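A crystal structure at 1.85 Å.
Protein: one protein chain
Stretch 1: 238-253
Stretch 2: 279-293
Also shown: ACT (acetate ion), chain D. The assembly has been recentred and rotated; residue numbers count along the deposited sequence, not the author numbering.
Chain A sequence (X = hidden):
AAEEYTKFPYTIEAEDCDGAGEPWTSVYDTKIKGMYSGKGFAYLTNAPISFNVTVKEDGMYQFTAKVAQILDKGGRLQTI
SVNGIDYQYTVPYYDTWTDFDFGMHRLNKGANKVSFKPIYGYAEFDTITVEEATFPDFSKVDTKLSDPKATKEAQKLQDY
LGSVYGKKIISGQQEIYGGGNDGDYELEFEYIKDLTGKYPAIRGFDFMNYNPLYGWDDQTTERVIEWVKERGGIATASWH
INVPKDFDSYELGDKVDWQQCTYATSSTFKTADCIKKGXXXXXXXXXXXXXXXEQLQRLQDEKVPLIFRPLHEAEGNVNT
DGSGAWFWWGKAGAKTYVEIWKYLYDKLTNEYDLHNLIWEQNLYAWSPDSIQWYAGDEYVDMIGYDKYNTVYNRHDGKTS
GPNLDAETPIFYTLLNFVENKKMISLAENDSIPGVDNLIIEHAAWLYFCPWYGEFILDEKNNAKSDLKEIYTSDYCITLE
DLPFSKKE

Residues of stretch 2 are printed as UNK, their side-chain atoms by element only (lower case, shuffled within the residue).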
# COMPACT_ATOMS: atom_id res chain seq x y z
N SER A 238 -3.96 -14.78 -2.39
CA SER A 238 -2.72 -14.62 -3.14
C SER A 238 -2.40 -15.94 -3.85
O SER A 238 -3.18 -16.89 -3.78
CB SER A 238 -1.57 -14.20 -2.21
OG SER A 238 -1.56 -14.97 -1.02
N TRP A 239 -1.27 -15.99 -4.53
CA TRP A 239 -0.92 -17.15 -5.35
C TRP A 239 0.59 -17.34 -5.38
O TRP A 239 1.25 -16.94 -6.34
CB TRP A 239 -1.48 -16.96 -6.76
CG TRP A 239 -1.31 -18.14 -7.68
CD1 TRP A 239 -1.33 -19.46 -7.35
CD2 TRP A 239 -1.11 -18.09 -9.10
NE1 TRP A 239 -1.15 -20.24 -8.47
CE2 TRP A 239 -1.01 -19.42 -9.56
CE3 TRP A 239 -1.00 -17.05 -10.03
CZ2 TRP A 239 -0.80 -19.74 -10.90
CZ3 TRP A 239 -0.79 -17.36 -11.36
CH2 TRP A 239 -0.70 -18.70 -11.78
N HIS A 240 1.14 -17.96 -4.34
CA HIS A 240 2.58 -18.21 -4.25
C HIS A 240 3.02 -19.34 -5.18
O HIS A 240 3.58 -20.34 -4.72
CB HIS A 240 2.99 -18.54 -2.81
CG HIS A 240 3.04 -17.35 -1.91
ND1 HIS A 240 1.91 -16.77 -1.37
CD2 HIS A 240 4.09 -16.64 -1.43
CE1 HIS A 240 2.26 -15.75 -0.61
NE2 HIS A 240 3.58 -15.64 -0.63
N ILE A 241 2.79 -19.17 -6.48
CA ILE A 241 3.12 -20.21 -7.44
C ILE A 241 4.63 -20.37 -7.61
O ILE A 241 5.34 -19.42 -7.95
CB ILE A 241 2.45 -19.93 -8.82
CG1 ILE A 241 2.86 -21.00 -9.85
CG2 ILE A 241 2.76 -18.52 -9.32
CD1 ILE A 241 2.39 -22.40 -9.50
N ASN A 242 5.12 -21.57 -7.33
CA ASN A 242 6.55 -21.87 -7.42
C ASN A 242 6.99 -22.27 -8.82
O ASN A 242 6.18 -22.68 -9.65
CB ASN A 242 6.92 -22.99 -6.44
CG ASN A 242 6.95 -22.53 -5.00
OD1 ASN A 242 6.12 -21.74 -4.56
ND2 ASN A 242 7.93 -23.03 -4.24
N VAL A 243 8.29 -22.15 -9.08
CA VAL A 243 8.90 -22.70 -10.28
C VAL A 243 9.99 -23.67 -9.84
O VAL A 243 10.47 -23.58 -8.71
CB VAL A 243 9.49 -21.60 -11.19
CG1 VAL A 243 8.40 -20.65 -11.66
CG2 VAL A 243 10.61 -20.85 -10.47
N PRO A 244 10.37 -24.62 -10.72
CA PRO A 244 11.51 -25.48 -10.36
C PRO A 244 12.79 -24.67 -10.22
O PRO A 244 13.04 -23.79 -11.04
CB PRO A 244 11.60 -26.45 -11.54
CG PRO A 244 10.24 -26.43 -12.16
CD PRO A 244 9.74 -25.03 -11.98
N LYS A 245 13.58 -24.96 -9.19
CA LYS A 245 14.87 -24.30 -9.02
C LYS A 245 15.78 -24.62 -10.19
O LYS A 245 16.35 -23.73 -10.82
CB LYS A 245 15.54 -24.72 -7.71
CG LYS A 245 14.82 -24.28 -6.45
CD LYS A 245 15.58 -24.74 -5.21
CE LYS A 245 14.90 -24.31 -3.93
NZ LYS A 245 15.65 -24.78 -2.73
N ASP A 246 15.91 -25.92 -10.48
CA ASP A 246 16.68 -26.39 -11.62
C ASP A 246 15.76 -26.59 -12.82
O ASP A 246 15.26 -27.68 -13.06
CB ASP A 246 17.40 -27.70 -11.27
CG ASP A 246 18.20 -28.26 -12.43
OD1 ASP A 246 18.58 -27.48 -13.33
OD2 ASP A 246 18.47 -29.48 -12.42
N PHE A 247 15.53 -25.51 -13.56
CA PHE A 247 14.57 -25.53 -14.65
C PHE A 247 15.17 -26.10 -15.94
O PHE A 247 14.43 -26.48 -16.85
CB PHE A 247 14.03 -24.12 -14.90
CG PHE A 247 12.75 -24.10 -15.70
CD1 PHE A 247 11.58 -24.62 -15.17
CD2 PHE A 247 12.72 -23.55 -16.97
CE1 PHE A 247 10.41 -24.60 -15.90
CE2 PHE A 247 11.55 -23.53 -17.70
CZ PHE A 247 10.39 -24.05 -17.16
N ASP A 248 16.49 -26.16 -16.01
CA ASP A 248 17.17 -26.69 -17.18
C ASP A 248 16.88 -28.18 -17.38
O ASP A 248 16.65 -28.63 -18.50
CB ASP A 248 18.68 -26.47 -17.09
CG ASP A 248 19.07 -25.01 -17.22
OD1 ASP A 248 18.29 -24.24 -17.82
OD2 ASP A 248 20.16 -24.64 -16.74
N SER A 249 16.88 -28.93 -16.28
CA SER A 249 16.66 -30.37 -16.35
C SER A 249 15.18 -30.73 -16.25
O SER A 249 14.79 -31.87 -16.49
CB SER A 249 17.45 -31.09 -15.25
OG SER A 249 16.89 -30.81 -13.98
N TYR A 250 14.37 -29.74 -15.90
CA TYR A 250 12.93 -29.96 -15.77
C TYR A 250 12.28 -30.23 -17.12
O TYR A 250 12.62 -29.60 -18.13
CB TYR A 250 12.26 -28.76 -15.10
CG TYR A 250 10.75 -28.82 -15.12
CD1 TYR A 250 10.05 -29.60 -14.20
CD2 TYR A 250 10.01 -28.09 -16.05
CE1 TYR A 250 8.67 -29.66 -14.21
CE2 TYR A 250 8.63 -28.15 -16.07
CZ TYR A 250 7.96 -28.93 -15.15
OH TYR A 250 6.59 -28.98 -15.17
N GLU A 251 11.34 -31.17 -17.14
CA GLU A 251 10.48 -31.39 -18.30
C GLU A 251 9.03 -31.38 -17.83
O GLU A 251 8.74 -31.70 -16.68
CB GLU A 251 10.82 -32.71 -18.99
CG GLU A 251 12.31 -32.94 -19.17
CD GLU A 251 12.63 -34.16 -20.00
OE1 GLU A 251 11.76 -35.06 -20.10
OE2 GLU A 251 13.75 -34.23 -20.55
N LEU A 252 8.12 -30.99 -18.72
CA LEU A 252 6.71 -30.89 -18.37
C LEU A 252 6.17 -32.23 -17.88
O LEU A 252 6.38 -33.27 -18.51
CB LEU A 252 5.89 -30.41 -19.57
CG LEU A 252 6.21 -29.02 -20.12
CD1 LEU A 252 5.34 -28.73 -21.33
CD2 LEU A 252 6.02 -27.96 -19.04
N GLY A 253 5.48 -32.21 -16.74
CA GLY A 253 4.93 -33.42 -16.17
C GLY A 253 5.80 -34.03 -15.09
O GLY A 253 5.38 -34.97 -14.41
N UNK A 279 8.30 -21.56 -25.52
CA UNK A 279 9.29 -21.80 -24.49
C UNK A 279 8.74 -22.70 -23.39
O UNK A 279 7.53 -22.73 -23.16
c UNK A 279 9.79 -20.49 -23.85
o UNK A 279 8.74 -19.92 -23.05
c UNK A 279 10.21 -19.50 -24.92
N UNK A 280 9.63 -23.42 -22.72
CA UNK A 280 9.23 -24.28 -21.61
C UNK A 280 8.71 -23.44 -20.44
O UNK A 280 7.83 -23.88 -19.70
n UNK A 280 13.57 -27.47 -19.35
c UNK A 280 11.16 -27.19 -19.89
c UNK A 280 10.41 -25.16 -21.15
c UNK A 280 10.04 -26.19 -20.10
c UNK A 280 12.44 -26.51 -19.43
N UNK A 281 9.26 -22.24 -20.29
CA UNK A 281 8.77 -21.29 -19.29
C UNK A 281 7.30 -21.00 -19.52
O UNK A 281 6.50 -21.00 -18.58
o UNK A 281 13.21 -20.53 -18.96
c UNK A 281 10.91 -20.04 -18.58
o UNK A 281 11.78 -21.09 -20.54
c UNK A 281 9.58 -19.99 -19.32
c UNK A 281 12.04 -20.60 -19.42
N UNK A 282 6.94 -20.74 -20.77
CA UNK A 282 5.57 -20.43 -21.13
C UNK A 282 4.64 -21.63 -20.95
O UNK A 282 3.51 -21.48 -20.50
c UNK A 282 4.09 -19.57 -23.00
o UNK A 282 3.50 -20.24 -23.85
n UNK A 282 3.54 -18.52 -22.41
c UNK A 282 5.50 -19.93 -22.57
N UNK A 283 5.14 -22.81 -21.31
CA UNK A 283 4.36 -24.04 -21.16
C UNK A 283 4.07 -24.33 -19.68
O UNK A 283 2.95 -24.71 -19.34
o UNK A 283 4.15 -24.51 -23.87
c UNK A 283 5.02 -25.21 -23.31
o UNK A 283 5.83 -25.92 -23.94
c UNK A 283 5.09 -25.22 -21.79
N UNK A 284 5.07 -24.15 -18.82
CA UNK A 284 4.86 -24.35 -17.39
C UNK A 284 3.89 -23.32 -16.83
O UNK A 284 2.95 -23.66 -16.11
c UNK A 284 6.17 -24.29 -16.60
c UNK A 284 5.55 -25.55 -14.51
o UNK A 284 5.07 -24.53 -11.04
c UNK A 284 5.68 -23.26 -12.97
c UNK A 284 5.90 -24.35 -15.11
c UNK A 284 5.95 -23.20 -14.33
c UNK A 284 5.28 -25.61 -13.16
c UNK A 284 5.35 -24.46 -12.39
N UNK A 285 4.14 -22.05 -17.16
CA UNK A 285 3.32 -20.94 -16.72
C UNK A 285 1.85 -21.18 -17.09
O UNK A 285 0.95 -20.97 -16.28
c UNK A 285 1.84 -16.43 -13.47
c UNK A 285 3.15 -18.34 -16.96
n UNK A 285 2.18 -16.32 -17.13
c UNK A 285 2.45 -17.68 -13.28
c UNK A 285 2.93 -18.41 -14.36
c UNK A 285 2.80 -17.88 -15.64
c UNK A 285 2.77 -17.35 -17.82
c UNK A 285 2.19 -16.62 -15.80
c UNK A 285 1.71 -15.88 -14.71
c UNK A 285 3.86 -19.63 -17.33
N UNK A 286 1.63 -21.65 -18.32
CA UNK A 286 0.27 -21.95 -18.77
C UNK A 286 -0.37 -23.10 -18.00
O UNK A 286 -1.57 -23.06 -17.72
n UNK A 286 0.90 -21.17 -22.33
c UNK A 286 0.37 -21.02 -21.12
o UNK A 286 -0.01 -19.93 -20.70
c UNK A 286 0.27 -22.27 -20.27
N UNK A 287 0.41 -24.12 -17.66
CA UNK A 287 -0.09 -25.23 -16.86
C UNK A 287 -0.49 -24.76 -15.46
O UNK A 287 -1.52 -25.18 -14.93
c UNK A 287 0.95 -26.35 -16.75
o UNK A 287 2.49 -28.98 -18.75
c UNK A 287 1.15 -27.15 -18.02
o UNK A 287 2.11 -28.80 -16.60
c UNK A 287 1.98 -28.40 -17.77
N UNK A 288 0.32 -23.90 -14.87
CA UNK A 288 0.03 -23.35 -13.55
C UNK A 288 -1.23 -22.48 -13.59
O UNK A 288 -2.06 -22.54 -12.68
c UNK A 288 1.21 -22.55 -13.03
N UNK A 289 -1.36 -21.68 -14.64
CA UNK A 289 -2.55 -20.85 -14.81
C UNK A 289 -3.79 -21.72 -14.98
O UNK A 289 -4.85 -21.42 -14.43
c UNK A 289 -3.72 -19.22 -16.35
c UNK A 289 -0.99 -18.00 -16.96
c UNK A 289 -1.32 -18.86 -15.75
c UNK A 289 -2.40 -19.91 -16.03
N UNK A 290 -3.65 -22.82 -15.72
CA UNK A 290 -4.74 -23.76 -15.95
C UNK A 290 -5.26 -24.34 -14.64
O UNK A 290 -6.47 -24.41 -14.41
c UNK A 290 -4.83 -27.10 -17.98
c UNK A 290 -4.30 -24.88 -16.89
c UNK A 290 -3.80 -27.87 -17.17
c UNK A 290 -5.38 -25.92 -17.19
n UNK A 290 -3.32 -29.10 -17.86
N UNK A 291 -4.34 -24.76 -13.78
CA UNK A 291 -4.71 -25.37 -12.50
C UNK A 291 -5.33 -24.34 -11.56
O UNK A 291 -6.25 -24.65 -10.80
c UNK A 291 -1.36 -29.42 -13.05
c UNK A 291 -2.93 -27.18 -12.69
s UNK A 291 -1.77 -28.21 -11.79
c UNK A 291 -3.50 -26.04 -11.85
N UNK A 292 -4.82 -23.11 -11.63
CA UNK A 292 -5.41 -22.01 -10.89
C UNK A 292 -6.83 -21.71 -11.37
O UNK A 292 -7.76 -21.60 -10.57
c UNK A 292 -4.55 -20.75 -11.02
c UNK A 292 -5.21 -19.46 -8.96
c UNK A 292 -4.49 -18.23 -11.04
c UNK A 292 -5.19 -19.47 -10.48
N UNK A 293 -6.98 -21.59 -12.69
CA UNK A 293 -8.27 -21.25 -13.29
C UNK A 293 -9.32 -22.29 -12.96
O UNK A 293 -10.50 -21.97 -12.80
c UNK A 293 -8.13 -21.09 -14.80
C ACT D . 4.17 -13.36 1.61
O ACT D . 4.95 -14.18 1.08
OXT ACT D . 3.27 -12.90 0.88
CH3 ACT D . 4.31 -12.96 3.05
O HOH W 1 -1.33 -22.96 -10.06
O HOH W 2 15.49 -24.60 -19.84

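Position 279 has one carbon carrying an oxygen and a carbon, making no contact with stretch 1: Thr 279. Its OG1 accepts from the backbone N of position 282 (3.0 Å), capping the helix that follows.

Position 280 is four carbons in a row ending in nitrogen; the nitrogen reaches Phe 247 O and Tyr 250 O, and the carbon before it lies over one face of Phe 247: Lys 280. NZ donates to Phe 247 O (2.8 Å) and Tyr 250 O (2.6 Å); a long, flexible cation can serve two carbonyls while covering a ring.

At 281, three carbons end in two oxygens, and the third carbon comes within 3.4 Å of Phe 247 CE2. This is Glu 281, long enough for its CD to approach although CB points away. Position 282, two carbons with one oxygen and one nitrogen, touches nothing on stretch 1: Asn 282, already met through its backbone. Position 283 has two carbons, the second with two oxygens, and its CB lies 3.5 Å from Leu 252 CD1; the short acid is Asp 283, whose first carbon offers Leu 252 an apolar surface.

Position 284 is a carbon and a six-carbon ring bearing oxygen; the oxygen reaches Asn 242 O, Pro 244 covers one ring face, Val 243 and Tyr 250 pack against the ring, and Phe 247 CZ lies 4.3 Å from the CB of 284. This is Tyr 284, its OH donating to Asn 242 O (2.6 Å). A flat ring with a polar tip suits a buried place ending at a carbonyl.

Position 285 carries fused rings of eight carbons and one nitrogen, nearly parallel to the Trp 239 six-membered ring but slid apart: Trp 285. Its CB points away, yet the wide rings bring CH2 within 3.5 Å of Trp 239 CZ3.

Position 286, two carbons with oxygen and nitrogen, is out of reach: Asn 286. Position 287, three carbons ending in two oxygens, one 3.7 Å from Leu 252 CD2, is Glu 287. Position 288 has a single carbon, CB, 3.7 Å from Ile 241 CD1: Ala 288, a small methyl fitting there with the CA atoms of Ile 241 and Ala 288 7.5 Å apart. A water accepts from Trp 239 NE1 and donates to Ala 288 O.

Position 289, four carbons forked at the first, meets the Trp 239 edge: Ile 289. Four carbons and a terminal nitrogen at 290, Lys 290, and two carbons, a sulfur and one carbon, unbranched, at 291, Met 291, make no contact. Position 292, four carbons forked at the second, sets a methyl over the Trp 239 six-membered ring: Leu 292, its fork suiting that face. Position 293, one carbon, is Ala 293, out of reach.

The contact works by apolar packing along one helix side, with Lys 280 and Tyr 284 binding loop carbonyls.

Stretch 2, residues 279-293: TKENDYWNEAIKMLA
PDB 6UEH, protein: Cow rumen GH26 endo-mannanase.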